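Local structure of Alpha/beta hydrolase (Pseudomonas aeruginosa PAO1, 4R1D) at residues K138-A143 / I301-L306; L220-Y225 / R263-L268; K249-T254 / Y550-I555; H279-A284 / R531-Q536; G322-A327 / D402-L407. The protein binds calcium and is probably a lipase effector (Tle4) of the H2 type VI secretion system, seen here in complex with Tli4, the partner chain associated with self-protection. All blocks are in the same frame, centred on the assembly; numbering follows the deposited sequence.

Contact 4 lies nearest the middle of the chain, where His535 bonds to Ser256 and Asp497 in the arrangement of a serine hydrolase triad. Contact 3 touches it through neighbouring strands of the central sheet, Thr254 OG1 lying 2.9 Å from His279 ND1. Contact 2 packs on the other side of strand 250-255 from contact 3, with Leu265 CD2 4.2 Å from Leu252 CD1. Contact 1 meets contact 4 at Gln536 and contact 2 through the cation-pi pair of Lys138 and Tyr225; contact 5 meets contact 4 where Leu326 packs on Pro283. Contacts 3 and 5 have centres about 32 Å apart; the calcium ion is about 11 Å from the Val552 side chain in contact 3.

Contact 1: K138-A143 / I301-L306; sequences KVMRSA and IAQVVL
The carboxamide of Gln303 is the flat group here, and the methyl CE of Met140 approaches its oxygen end from above the plane rather than within it. CE lies 3.5 Å from Gln303 OE1, close enough for van der Waals contact, while the two side chains cross at about a right angle. The amide nitrogen, Gln303 NE2, donates a hydrogen bond to Glu537, which helps to fix the rotation of the group and is consistent with OE1 being the atom turned toward Met140. Met140 meets Val304 tip to tip, CE being 4.0 Å from CG2, and SD is equally near that methyl. The reach comes from a fully stretched side chain, with CG anti to the backbone N (chi1 -171°) and the later torsions extended as well. A long, unbranched thioether suits this place because the backbones are far apart, Met140 CA and Val304 CA being 9.9 Å from each other. Met140 is deposited in two conformers, so the contact described belongs to one of them. Met140 is also the N-cap of helix 141-155, and its backbone bonds to Gly59. Across from it, residues 301-306 lie in the loop between helices 289-296 and 310-317, where Val304 packs on Trp72 of strand 70-72 and on Gln536.

Contact 2: L220-Y225 / R263-L268; sequences LDVRDY and RALTQL
Val222 and Arg223 lie within helix 215-238 and face Leu265 in the last turns of helix 258-267. Both backbones are regular where they meet: Asp224 N bonds to Leu220 O at 3.0 Å, and Leu268 N to Ala264 O at 3.2 Å, just as the second helix gives out. No hydrogen bond joins the two segments, which touch through side chains. Leu265 does the work with its fork. Its methyl CD2 lies 4.0 Å from Val222 CG1, the two side chains crossing at about a right angle, and its other methyl, CD1, rests 3.8 Å from Arg223 CB. The leucine reaches out because its CG is turned away from the backbone N (chi1 177°), which carries CG, and with it the fork, toward helix 215-238. Arg223 suits the margin of such a contact: its aliphatic root packs against Leu265, while a bend at chi2 (-127°) leads the guanidinium away. There NH1 makes a salt bridge of 2.8 Å to Asp224 OD1, using that oxygen's anti lone pair, with an N-H...O angle of 135°. Tyr271 lies against both Arg223 and Leu265. Helix 258-267 joins the parallel strands 250-255 and 274-280, and helix 215-238 lies in the connection from 201-206 to 250-255; their side-by-side packing is characteristic of beta-alpha-beta crossovers in the alpha/beta hydrolase fold.

Contact 3: K249-T254 / Y550-I555; sequences KVILVT and YGVIKI
Ile251 owes its reach toward Val552 and Ile555 to its torsions: chi1 of -62° sets CG2 anti to the backbone N and CG1 beside it, and an extended chi2 (166°) carries CD1 outward to the helix. There CD1 lies 4.0 Å from Val552 CG1 and at a similar distance from the backbone oxygen of that residue. Ile555 answers with both branches, running past Ile251 in the opposite direction; its CG2 sits 3.8 Å from Ile251 CG1, and its CD1 is 4.0 Å from Ile251 CG2. The two isoleucines therefore lie alongside each other, each long branch covering the short branch of its partner. Val253, two residues further along the strand, adds a lighter touch, CG2 to Val552 CG2 at 4.1 Å, the two side chains crossing at about a right angle. Beta-branched Ile251 and Val253 suit the extended strand, while Val552 and Ile555 give the helix an apolar face. Their methyls pack between strand 250-254 and helix 550-555, whose axes approach to 9.6 Å and run nearly antiparallel, at 160°. All four residues are buried. Val552 also lies about 4 Å, side chain to side chain, from Phe202, one of the calcium-binding residues. On the far side of the helix Lys554 forms a salt bridge to Glu193. A C-terminal helix laid antiparallel on the central strands of a parallel sheet is a feature of the alpha/beta hydrolase fold.

Contact 4: H279-A284 / R531-Q536; sequences HGVQPA and RGYEHQ
His279 and Gly280 are the last residues of strand 274-280 before the chain turns to bring Val281 against Tyr533 and His535. The setting resembles a catalytic triad: His535 NE2 bonds to Ser256 OG and His535 ND1 to Asp497 OD2, the Ser-His-Asp arrangement expected of an alpha/beta hydrolase. Gly280 makes backbone hydrogen bonds with Thr254 and Ser256, at the end of the adjacent strand 250-255. At Val281 the backbone takes a left-handed helical conformation (phi 41°, psi 46°); here the strand ends, and the side chain points toward the loop 531-536. Its two methyls divide the work. CG1 meets the edge of the Tyr533 ring near its plane, 3.6 Å from CE1, while CG2, held between the backbone N and the carbonyl carbon, lies 3.3 Å from His535 CE1. A small branched residue suits this site because it can touch both rings at once. The phenol and the imidazole have their own polar partners, Tyr533 OH bonding to His519. After Gln282, whose CB turns from the loop, Pro283 forms the centre of an inverse gamma turn, closed by a weak bond from Ala284 N to Gln282 O. The histidine is also met by the backbone of the same valine: Val281 O lies near the imidazole plane at the ring edge, 3.2 Å from His535 CE1.

Contact 5: G322-A327 / D402-L407; sequences GALELA and DNFEDL
Leu324 is the single residue of 322-327 that touches helix 400-421 within 402-407, and everything close in this contact gathers round its CD1. That methyl lies 4.2 Å from Phe404 CE1, meeting the ring obliquely, and 4.3 Å from Leu407 CB, so that it touches two residues about one helical turn apart. The extended chi2 of Leu324 (173°) carries CD1 to them; leucine suits the place because its branched end can touch the phenyl ring and the aliphatic root of Leu407 together. Leu324 also packs on Ile411 a turn further along, and on Val317 of helix 310-317. Leu324 to Ala327 form a type I beta turn, with Ala327 N bonded to Leu324 O at 2.9 Å. Both segments belong to the long insertion between strands 274-280 and 427-432 of the central sheet, the position at which alpha/beta hydrolases commonly carry a cap or lid. The apolar meeting is modest, burying 108 Å² with no hydrogen bond across it. Asp402, Glu405 and Asp406 turn to the partner chain, and Leu407 lies at the border, also packing on Lys113 of that chain. Glu405 forms a salt bridge to Lys91 of the partner chain, and the carboxylate of Asp406 suits its place by accepting bonds from two backbone N-H groups, those of Ser90 and Lys91 of the same partner.

Contact 1: K138-A143 / I301-L306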
# COMPACT_ATOMS: atom_id res chain seq x y z
N LYS A 138 -12.70 -4.07 2.56
CA LYS A 138 -11.51 -3.23 2.44
C LYS A 138 -10.23 -4.03 2.27
O LYS A 138 -9.20 -3.47 1.90
CB LYS A 138 -11.32 -2.42 3.72
CG LYS A 138 -12.28 -1.28 3.93
CD LYS A 138 -12.13 -0.75 5.34
CE LYS A 138 -13.22 0.26 5.68
NZ LYS A 138 -13.05 0.80 7.06
N VAL A 139 -10.29 -5.32 2.58
CA VAL A 139 -9.07 -6.12 2.72
C VAL A 139 -9.09 -7.43 1.94
O VAL A 139 -10.15 -7.92 1.55
CB VAL A 139 -8.76 -6.43 4.21
CG1 VAL A 139 -8.53 -5.14 4.97
CG2 VAL A 139 -9.90 -7.24 4.83
N MET A 140 -7.90 -8.01 1.74
CA MET A 140 -7.76 -9.25 0.98
C MET A 140 -8.71 -10.32 1.54
O MET A 140 -8.67 -10.66 2.73
CB MET A 140 -6.31 -9.73 1.04
CG MET A 140 -5.99 -10.88 0.12
SD MET A 140 -4.23 -11.25 0.18
CE MET A 140 -4.14 -12.54 -1.06
N ARG A 141 -9.57 -10.84 0.68
CA ARG A 141 -10.66 -11.69 1.16
C ARG A 141 -10.20 -13.00 1.80
O ARG A 141 -10.54 -13.29 2.94
CB ARG A 141 -11.68 -11.97 0.06
CG ARG A 141 -12.72 -12.95 0.54
CD ARG A 141 -14.05 -12.74 -0.12
NE ARG A 141 -13.94 -12.64 -1.56
CZ ARG A 141 -13.43 -13.57 -2.36
NH1 ARG A 141 -12.93 -14.69 -1.85
NH2 ARG A 141 -13.40 -13.37 -3.67
N SER A 142 -9.44 -13.80 1.06
CA SER A 142 -9.01 -15.11 1.56
C SER A 142 -8.18 -14.99 2.84
O SER A 142 -8.28 -15.82 3.75
CB SER A 142 -8.22 -15.86 0.49
OG SER A 142 -7.00 -15.19 0.21
N ALA A 143 -7.33 -13.98 2.90
CA ALA A 143 -6.42 -13.83 4.04
C ALA A 143 -7.12 -13.40 5.32
O ALA A 143 -6.71 -13.82 6.42
CB ALA A 143 -5.30 -12.85 3.71
N ILE A 301 6.33 -17.62 -6.25
CA ILE A 301 5.36 -18.21 -5.34
C ILE A 301 4.52 -17.19 -4.56
O ILE A 301 3.53 -17.55 -3.93
CB ILE A 301 6.06 -19.13 -4.33
CG1 ILE A 301 7.12 -18.35 -3.55
CG2 ILE A 301 6.68 -20.32 -5.04
CD1 ILE A 301 7.92 -19.19 -2.58
N ALA A 302 4.92 -15.92 -4.58
CA ALA A 302 4.25 -14.91 -3.76
C ALA A 302 2.85 -14.55 -4.27
O ALA A 302 2.64 -14.31 -5.46
CB ALA A 302 5.10 -13.66 -3.64
N GLN A 303 1.88 -14.51 -3.35
CA GLN A 303 0.52 -14.12 -3.68
C GLN A 303 0.40 -12.63 -3.93
O GLN A 303 -0.42 -12.18 -4.73
CB GLN A 303 -0.45 -14.45 -2.55
CG GLN A 303 -0.55 -15.89 -2.18
CD GLN A 303 -1.73 -16.12 -1.28
OE1 GLN A 303 -2.86 -15.75 -1.62
NE2 GLN A 303 -1.48 -16.70 -0.11
N VAL A 304 1.18 -11.85 -3.18
CA VAL A 304 1.12 -10.41 -3.29
C VAL A 304 2.51 -9.86 -3.55
O VAL A 304 3.44 -10.15 -2.79
CB VAL A 304 0.52 -9.79 -2.03
CG1 VAL A 304 0.23 -8.34 -2.26
CG2 VAL A 304 -0.76 -10.53 -1.67
N VAL A 305 2.65 -9.08 -4.62
CA VAL A 305 3.97 -8.66 -5.09
C VAL A 305 3.96 -7.22 -5.55
O VAL A 305 2.92 -6.69 -5.92
CB VAL A 305 4.45 -9.56 -6.25
CG1 VAL A 305 4.48 -11.03 -5.82
CG2 VAL A 305 3.57 -9.38 -7.48
N LEU A 306 5.13 -6.57 -5.53
CA LEU A 306 5.27 -5.24 -6.11
C LEU A 306 6.25 -5.25 -7.29
O LEU A 306 6.68 -4.20 -7.75
CB LEU A 306 5.72 -4.23 -5.05
CG LEU A 306 4.72 -3.99 -3.92
CD1 LEU A 306 5.30 -3.07 -2.86
CD2 LEU A 306 3.44 -3.39 -4.50

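Contact 2: L220-Y225 / R263-L268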
# COMPACT_ATOMS: atom_id res chain seq x y z
N LEU A 220 -3.22 7.45 12.76
CA LEU A 220 -4.17 8.55 12.83
C LEU A 220 -5.46 8.19 12.10
O LEU A 220 -6.55 8.49 12.57
CB LEU A 220 -3.59 9.84 12.24
CG LEU A 220 -2.68 10.66 13.16
CD1 LEU A 220 -1.57 9.82 13.76
CD2 LEU A 220 -2.11 11.87 12.41
N ASP A 221 -5.32 7.55 10.94
CA ASP A 221 -6.50 7.17 10.17
C ASP A 221 -7.35 6.13 10.91
O ASP A 221 -8.58 6.14 10.81
CB ASP A 221 -6.10 6.64 8.79
CG ASP A 221 -5.47 7.72 7.93
OD1 ASP A 221 -5.47 8.90 8.36
OD2 ASP A 221 -5.00 7.39 6.82
N VAL A 222 -6.69 5.23 11.64
CA VAL A 222 -7.43 4.22 12.40
C VAL A 222 -8.15 4.85 13.59
O VAL A 222 -9.30 4.51 13.89
CB VAL A 222 -6.50 3.05 12.84
CG1 VAL A 222 -7.20 2.14 13.82
CG2 VAL A 222 -6.05 2.26 11.61
N ARG A 223 -7.48 5.78 14.26
CA ARG A 223 -8.12 6.55 15.32
C ARG A 223 -9.40 7.18 14.76
O ARG A 223 -10.49 7.03 15.33
CB ARG A 223 -7.18 7.65 15.85
CG ARG A 223 -7.78 8.46 17.00
CD ARG A 223 -7.74 9.96 16.75
NE ARG A 223 -8.69 10.66 17.62
CZ ARG A 223 -9.84 11.19 17.21
NH1 ARG A 223 -10.19 11.11 15.93
NH2 ARG A 223 -10.64 11.80 18.07
N ASP A 224 -9.29 7.86 13.62
CA ASP A 224 -10.46 8.53 13.06
C ASP A 224 -11.58 7.54 12.75
O ASP A 224 -12.76 7.82 12.98
CB ASP A 224 -10.11 9.35 11.82
CG ASP A 224 -9.23 10.56 12.13
OD1 ASP A 224 -9.11 10.95 13.31
OD2 ASP A 224 -8.66 11.12 11.17
N TYR A 225 -11.20 6.36 12.23
CA TYR A 225 -12.16 5.33 11.89
C TYR A 225 -12.92 4.90 13.14
O TYR A 225 -14.15 4.82 13.13
CB TYR A 225 -11.43 4.13 11.25
CG TYR A 225 -12.31 2.93 11.00
CD1 TYR A 225 -13.41 3.01 10.17
CD2 TYR A 225 -12.01 1.70 11.59
CE1 TYR A 225 -14.21 1.91 9.93
CE2 TYR A 225 -12.80 0.60 11.35
CZ TYR A 225 -13.89 0.70 10.54
OH TYR A 225 -14.68 -0.40 10.29
N ARG A 263 0.71 -0.06 17.34
CA ARG A 263 1.63 0.48 18.33
C ARG A 263 1.80 1.99 18.20
O ARG A 263 1.86 2.70 19.20
CB ARG A 263 2.97 -0.25 18.27
CG ARG A 263 2.90 -1.66 18.86
CD ARG A 263 4.15 -2.47 18.53
NE ARG A 263 5.34 -1.81 19.09
CZ ARG A 263 6.57 -1.93 18.61
NH1 ARG A 263 6.82 -2.69 17.54
NH2 ARG A 263 7.57 -1.28 19.20
N ALA A 264 1.88 2.49 16.96
CA ALA A 264 1.90 3.93 16.74
C ALA A 264 0.67 4.57 17.38
O ALA A 264 0.76 5.60 18.03
CB ALA A 264 1.98 4.24 15.25
N LEU A 265 -0.49 3.93 17.20
CA LEU A 265 -1.75 4.42 17.75
C LEU A 265 -1.77 4.48 19.28
O LEU A 265 -2.10 5.51 19.87
CB LEU A 265 -2.91 3.56 17.25
CG LEU A 265 -4.29 3.91 17.82
CD1 LEU A 265 -4.68 5.36 17.55
CD2 LEU A 265 -5.33 2.97 17.23
N THR A 266 -1.43 3.37 19.94
CA THR A 266 -1.51 3.31 21.39
C THR A 266 -0.28 3.83 22.14
O THR A 266 -0.41 4.29 23.27
CB THR A 266 -1.83 1.90 21.93
OG1 THR A 266 -0.73 1.02 21.69
CG2 THR A 266 -3.10 1.34 21.28
N GLN A 267 0.89 3.77 21.50
CA GLN A 267 2.15 4.07 22.18
C GLN A 267 2.75 5.45 21.90
O GLN A 267 3.52 5.97 22.72
CB GLN A 267 3.19 2.98 21.87
CG GLN A 267 2.74 1.57 22.20
CD GLN A 267 2.19 1.45 23.61
OE1 GLN A 267 0.98 1.32 23.80
NE2 GLN A 267 3.08 1.50 24.60
N LEU A 268 2.40 6.05 20.76
CA LEU A 268 2.91 7.38 20.41
C LEU A 268 1.87 8.47 20.63
O LEU A 268 2.15 9.64 20.39
CB LEU A 268 3.37 7.39 18.95
CG LEU A 268 4.44 6.36 18.62
CD1 LEU A 268 4.91 6.55 17.18
CD2 LEU A 268 5.60 6.47 19.59

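Contact 3: K249-T254 / Y550-I555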
# COMPACT_ATOMS: atom_id res chain seq x y z
N LYS A 249 -14.69 1.06 25.21
CA LYS A 249 -13.33 0.64 24.88
C LYS A 249 -13.37 -0.32 23.69
O LYS A 249 -14.40 -0.90 23.40
CB LYS A 249 -12.68 -0.08 26.07
CG LYS A 249 -12.50 0.77 27.33
CD LYS A 249 -11.41 1.80 27.16
CE LYS A 249 -11.17 2.60 28.44
NZ LYS A 249 -10.33 1.86 29.42
N VAL A 250 -12.24 -0.49 23.01
CA VAL A 250 -12.19 -1.44 21.90
C VAL A 250 -10.97 -2.35 22.07
O VAL A 250 -10.05 -2.04 22.83
CB VAL A 250 -12.08 -0.74 20.52
CG1 VAL A 250 -13.24 0.23 20.31
CG2 VAL A 250 -10.75 -0.01 20.41
N ILE A 251 -10.95 -3.47 21.37
CA ILE A 251 -9.79 -4.37 21.38
C ILE A 251 -9.23 -4.44 19.98
O ILE A 251 -9.98 -4.67 19.03
CB ILE A 251 -10.20 -5.78 21.83
CG1 ILE A 251 -10.76 -5.73 23.25
CG2 ILE A 251 -9.02 -6.75 21.73
CD1 ILE A 251 -11.50 -7.00 23.65
N LEU A 252 -7.93 -4.23 19.82
CA LEU A 252 -7.30 -4.32 18.50
C LEU A 252 -6.85 -5.75 18.23
O LEU A 252 -6.33 -6.41 19.13
CB LEU A 252 -6.08 -3.39 18.41
CG LEU A 252 -6.30 -1.90 18.71
CD1 LEU A 252 -5.04 -1.09 18.43
CD2 LEU A 252 -7.47 -1.36 17.89
N VAL A 253 -7.06 -6.22 17.01
CA VAL A 253 -6.51 -7.51 16.57
C VAL A 253 -5.80 -7.20 15.26
O VAL A 253 -6.41 -6.72 14.30
CB VAL A 253 -7.62 -8.56 16.37
CG1 VAL A 253 -7.04 -9.84 15.80
CG2 VAL A 253 -8.35 -8.83 17.69
N THR A 254 -4.48 -7.42 15.24
CA THR A 254 -3.69 -6.97 14.11
C THR A 254 -3.01 -8.12 13.38
O THR A 254 -2.68 -9.15 13.96
CB THR A 254 -2.59 -5.97 14.54
OG1 THR A 254 -1.51 -6.66 15.16
CG2 THR A 254 -3.16 -4.95 15.53
N TYR A 550 -8.18 -16.18 22.40
CA TYR A 550 -7.65 -16.20 23.76
C TYR A 550 -7.33 -14.79 24.23
O TYR A 550 -7.71 -14.39 25.33
CB TYR A 550 -6.39 -17.07 23.81
CG TYR A 550 -5.67 -17.03 25.13
CD1 TYR A 550 -6.01 -17.92 26.15
CD2 TYR A 550 -4.65 -16.12 25.36
CE1 TYR A 550 -5.34 -17.89 27.37
CE2 TYR A 550 -3.98 -16.08 26.58
CZ TYR A 550 -4.33 -16.97 27.57
OH TYR A 550 -3.68 -16.93 28.78
N GLY A 551 -6.61 -14.02 23.41
CA GLY A 551 -6.30 -12.65 23.76
C GLY A 551 -7.55 -11.82 24.04
O GLY A 551 -7.63 -11.07 25.01
N VAL A 552 -8.56 -11.96 23.18
CA VAL A 552 -9.77 -11.16 23.33
C VAL A 552 -10.47 -11.47 24.66
O VAL A 552 -10.90 -10.55 25.38
CB VAL A 552 -10.73 -11.37 22.16
CG1 VAL A 552 -12.11 -10.76 22.45
CG2 VAL A 552 -10.11 -10.76 20.90
N ILE A 553 -10.57 -12.75 24.98
CA ILE A 553 -11.18 -13.16 26.24
C ILE A 553 -10.42 -12.60 27.45
O ILE A 553 -11.02 -12.04 28.38
CB ILE A 553 -11.30 -14.68 26.37
CG1 ILE A 553 -12.27 -15.23 25.32
CG2 ILE A 553 -11.76 -15.04 27.80
CD1 ILE A 553 -13.68 -14.60 25.38
N LYS A 554 -9.10 -12.75 27.45
CA LYS A 554 -8.30 -12.23 28.55
C LYS A 554 -8.40 -10.70 28.69
O LYS A 554 -8.63 -10.19 29.79
CB LYS A 554 -6.85 -12.68 28.43
CG LYS A 554 -6.64 -14.19 28.68
CD LYS A 554 -7.03 -14.59 30.11
CE LYS A 554 -6.75 -16.07 30.38
NZ LYS A 554 -6.83 -16.42 31.85
N ILE A 555 -8.27 -9.98 27.58
CA ILE A 555 -8.34 -8.53 27.61
C ILE A 555 -9.69 -8.04 28.13
O ILE A 555 -9.77 -7.06 28.87
CB ILE A 555 -8.07 -7.93 26.21
CG1 ILE A 555 -6.60 -8.18 25.83
CG2 ILE A 555 -8.43 -6.41 26.18
CD1 ILE A 555 -6.28 -8.11 24.32

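Contact 4: H279-A284 / R531-Q536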
# COMPACT_ATOMS: atom_id res chain seq x y z
N HIS A 279 -1.59 -9.09 18.60
CA HIS A 279 -0.74 -9.01 17.42
C HIS A 279 -0.50 -10.40 16.84
O HIS A 279 -0.08 -11.32 17.57
CB HIS A 279 0.65 -8.46 17.76
CG HIS A 279 0.69 -7.03 18.18
ND1 HIS A 279 0.05 -6.02 17.49
CD2 HIS A 279 1.38 -6.42 19.17
CE1 HIS A 279 0.31 -4.86 18.07
NE2 HIS A 279 1.11 -5.08 19.09
N GLY A 280 -0.69 -10.54 15.54
CA GLY A 280 -0.30 -11.73 14.80
C GLY A 280 0.80 -11.41 13.81
O GLY A 280 0.73 -10.41 13.08
N VAL A 281 1.84 -12.24 13.81
CA VAL A 281 2.98 -12.12 12.90
C VAL A 281 3.51 -10.71 12.65
O VAL A 281 3.79 -10.34 11.50
CB VAL A 281 2.75 -12.85 11.54
CG1 VAL A 281 2.44 -14.32 11.78
CG2 VAL A 281 1.64 -12.16 10.69
N GLN A 282 3.68 -9.93 13.71
CA GLN A 282 4.19 -8.58 13.58
C GLN A 282 5.68 -8.61 13.29
O GLN A 282 6.42 -9.27 14.00
CB GLN A 282 3.97 -7.77 14.86
CG GLN A 282 4.38 -6.31 14.68
CD GLN A 282 4.25 -5.45 15.93
OE1 GLN A 282 3.41 -5.70 16.81
NE2 GLN A 282 5.09 -4.43 16.01
N PRO A 283 6.11 -7.91 12.25
CA PRO A 283 7.55 -7.69 12.06
C PRO A 283 7.96 -6.49 12.93
O PRO A 283 8.16 -5.37 12.43
CB PRO A 283 7.65 -7.35 10.58
CG PRO A 283 6.35 -6.64 10.28
CD PRO A 283 5.31 -7.30 11.18
N ALA A 284 8.08 -6.74 14.23
CA ALA A 284 8.17 -5.70 15.25
C ALA A 284 9.39 -4.83 15.03
O ALA A 284 9.35 -3.62 15.28
CB ALA A 284 8.22 -6.34 16.66
N ARG A 531 3.80 -27.86 11.23
CA ARG A 531 4.76 -26.92 10.65
C ARG A 531 4.22 -25.50 10.86
O ARG A 531 3.01 -25.28 10.75
CB ARG A 531 4.91 -27.19 9.15
CG ARG A 531 5.92 -26.28 8.42
CD ARG A 531 5.77 -26.42 6.91
NE ARG A 531 6.87 -25.78 6.19
CZ ARG A 531 6.83 -25.41 4.91
NH1 ARG A 531 5.73 -25.61 4.19
NH2 ARG A 531 7.89 -24.84 4.36
N GLY A 532 5.11 -24.56 11.17
CA GLY A 532 4.70 -23.17 11.36
C GLY A 532 4.02 -22.63 10.12
O GLY A 532 4.35 -23.03 9.01
N TYR A 533 3.07 -21.72 10.31
CA TYR A 533 2.28 -21.20 9.21
C TYR A 533 3.05 -20.18 8.39
O TYR A 533 4.09 -19.68 8.81
CB TYR A 533 0.97 -20.59 9.74
CG TYR A 533 1.14 -19.80 11.02
CD1 TYR A 533 1.72 -18.54 11.01
CD2 TYR A 533 0.72 -20.33 12.24
CE1 TYR A 533 1.89 -17.81 12.20
CE2 TYR A 533 0.88 -19.61 13.42
CZ TYR A 533 1.47 -18.36 13.40
OH TYR A 533 1.63 -17.65 14.57
N GLU A 534 2.53 -19.88 7.20
CA GLU A 534 3.08 -18.87 6.32
C GLU A 534 2.44 -17.52 6.66
O GLU A 534 1.30 -17.46 7.09
CB GLU A 534 2.79 -19.26 4.86
CG GLU A 534 3.29 -18.28 3.80
CD GLU A 534 2.32 -17.14 3.54
OE1 GLU A 534 1.10 -17.37 3.59
OE2 GLU A 534 2.80 -16.01 3.31
N HIS A 535 3.21 -16.46 6.48
CA HIS A 535 2.82 -15.11 6.88
C HIS A 535 1.45 -14.65 6.37
O HIS A 535 0.59 -14.24 7.15
CB HIS A 535 3.89 -14.11 6.41
CG HIS A 535 3.68 -12.71 6.91
ND1 HIS A 535 4.03 -12.31 8.18
CD2 HIS A 535 3.17 -11.61 6.30
CE1 HIS A 535 3.74 -11.03 8.34
NE2 HIS A 535 3.22 -10.58 7.22
N GLN A 536 1.26 -14.70 5.06
CA GLN A 536 0.10 -14.09 4.44
C GLN A 536 -1.17 -14.76 4.92
O GLN A 536 -2.19 -14.09 5.10
CB GLN A 536 0.18 -14.24 2.93
CG GLN A 536 -1.02 -13.65 2.23
CD GLN A 536 -1.04 -12.15 2.35
OE1 GLN A 536 -1.73 -11.58 3.20
NE2 GLN A 536 -0.27 -11.49 1.49

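Contact 5: G322-A327 / D402-L407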
# COMPACT_ATOMS: atom_id res chain seq x y z
N GLY A 322 5.42 3.69 4.13
CA GLY A 322 4.81 2.50 4.69
C GLY A 322 5.56 1.23 4.34
O GLY A 322 5.73 0.35 5.18
N ALA A 323 6.01 1.13 3.08
CA ALA A 323 6.71 -0.07 2.63
C ALA A 323 8.11 -0.12 3.22
O ALA A 323 8.55 -1.17 3.71
CB ALA A 323 6.76 -0.13 1.11
N LEU A 324 8.81 1.01 3.17
CA LEU A 324 10.19 1.09 3.65
C LEU A 324 10.27 0.87 5.14
O LEU A 324 11.31 0.45 5.65
CB LEU A 324 10.80 2.46 3.33
CG LEU A 324 11.32 2.60 1.90
CD1 LEU A 324 11.74 4.04 1.64
CD2 LEU A 324 12.48 1.63 1.63
N GLU A 325 9.19 1.17 5.85
CA GLU A 325 9.18 1.01 7.31
C GLU A 325 9.28 -0.45 7.73
O GLU A 325 9.51 -0.74 8.90
CB GLU A 325 7.97 1.70 7.94
CG GLU A 325 8.16 3.20 8.10
CD GLU A 325 6.86 3.96 8.33
OE1 GLU A 325 5.82 3.30 8.51
OE2 GLU A 325 6.90 5.21 8.31
N LEU A 326 9.12 -1.37 6.79
CA LEU A 326 9.34 -2.78 7.06
C LEU A 326 10.83 -3.12 7.16
O LEU A 326 11.20 -4.21 7.59
CB LEU A 326 8.70 -3.64 5.97
CG LEU A 326 8.93 -5.15 6.00
CD1 LEU A 326 8.31 -5.75 7.26
CD2 LEU A 326 8.37 -5.84 4.75
N ALA A 327 11.69 -2.19 6.74
CA ALA A 327 13.13 -2.46 6.75
C ALA A 327 13.61 -2.71 8.18
O ALA A 327 13.08 -2.13 9.12
CB ALA A 327 13.87 -1.30 6.14
N ASP A 402 17.69 12.62 -3.10
CA ASP A 402 17.37 13.53 -2.00
C ASP A 402 16.12 13.02 -1.30
O ASP A 402 16.08 12.91 -0.08
CB ASP A 402 17.06 14.94 -2.50
CG ASP A 402 18.30 15.76 -2.82
OD1 ASP A 402 19.41 15.40 -2.36
OD2 ASP A 402 18.15 16.78 -3.52
N ASN A 403 15.09 12.74 -2.09
CA ASN A 403 13.83 12.25 -1.54
C ASN A 403 14.02 10.94 -0.80
O ASN A 403 13.53 10.77 0.32
CB ASN A 403 12.81 12.07 -2.67
CG ASN A 403 11.40 11.98 -2.15
OD1 ASN A 403 10.84 12.99 -1.71
ND2 ASN A 403 10.82 10.78 -2.17
N PHE A 404 14.71 10.01 -1.44
CA PHE A 404 14.95 8.69 -0.85
C PHE A 404 15.71 8.77 0.47
O PHE A 404 15.34 8.12 1.44
CB PHE A 404 15.66 7.77 -1.85
CG PHE A 404 16.05 6.44 -1.28
CD1 PHE A 404 15.08 5.52 -0.90
CD2 PHE A 404 17.39 6.11 -1.10
CE1 PHE A 404 15.44 4.29 -0.36
CE2 PHE A 404 17.75 4.88 -0.56
CZ PHE A 404 16.77 3.97 -0.19
N GLU A 405 16.78 9.57 0.52
CA GLU A 405 17.56 9.65 1.76
C GLU A 405 16.76 10.28 2.89
O GLU A 405 16.86 9.86 4.06
CB GLU A 405 18.89 10.38 1.52
CG GLU A 405 19.78 9.60 0.55
CD GLU A 405 21.12 10.25 0.32
OE1 GLU A 405 21.39 11.31 0.92
OE2 GLU A 405 21.92 9.70 -0.45
N ASP A 406 15.96 11.30 2.58
CA ASP A 406 15.10 11.90 3.59
C ASP A 406 14.07 10.88 4.08
O ASP A 406 13.73 10.86 5.27
CB ASP A 406 14.41 13.16 3.07
CG ASP A 406 15.22 14.42 3.35
OD1 ASP A 406 16.24 14.30 4.05
OD2 ASP A 406 14.82 15.53 2.91
N LEU A 407 13.58 10.03 3.18
CA LEU A 407 12.60 9.01 3.58
C LEU A 407 13.25 8.01 4.51
O LEU A 407 12.65 7.59 5.49
CB LEU A 407 11.98 8.29 2.37
CG LEU A 407 10.86 8.97 1.57
CD1 LEU A 407 10.32 8.02 0.50
CD2 LEU A 407 9.73 9.42 2.47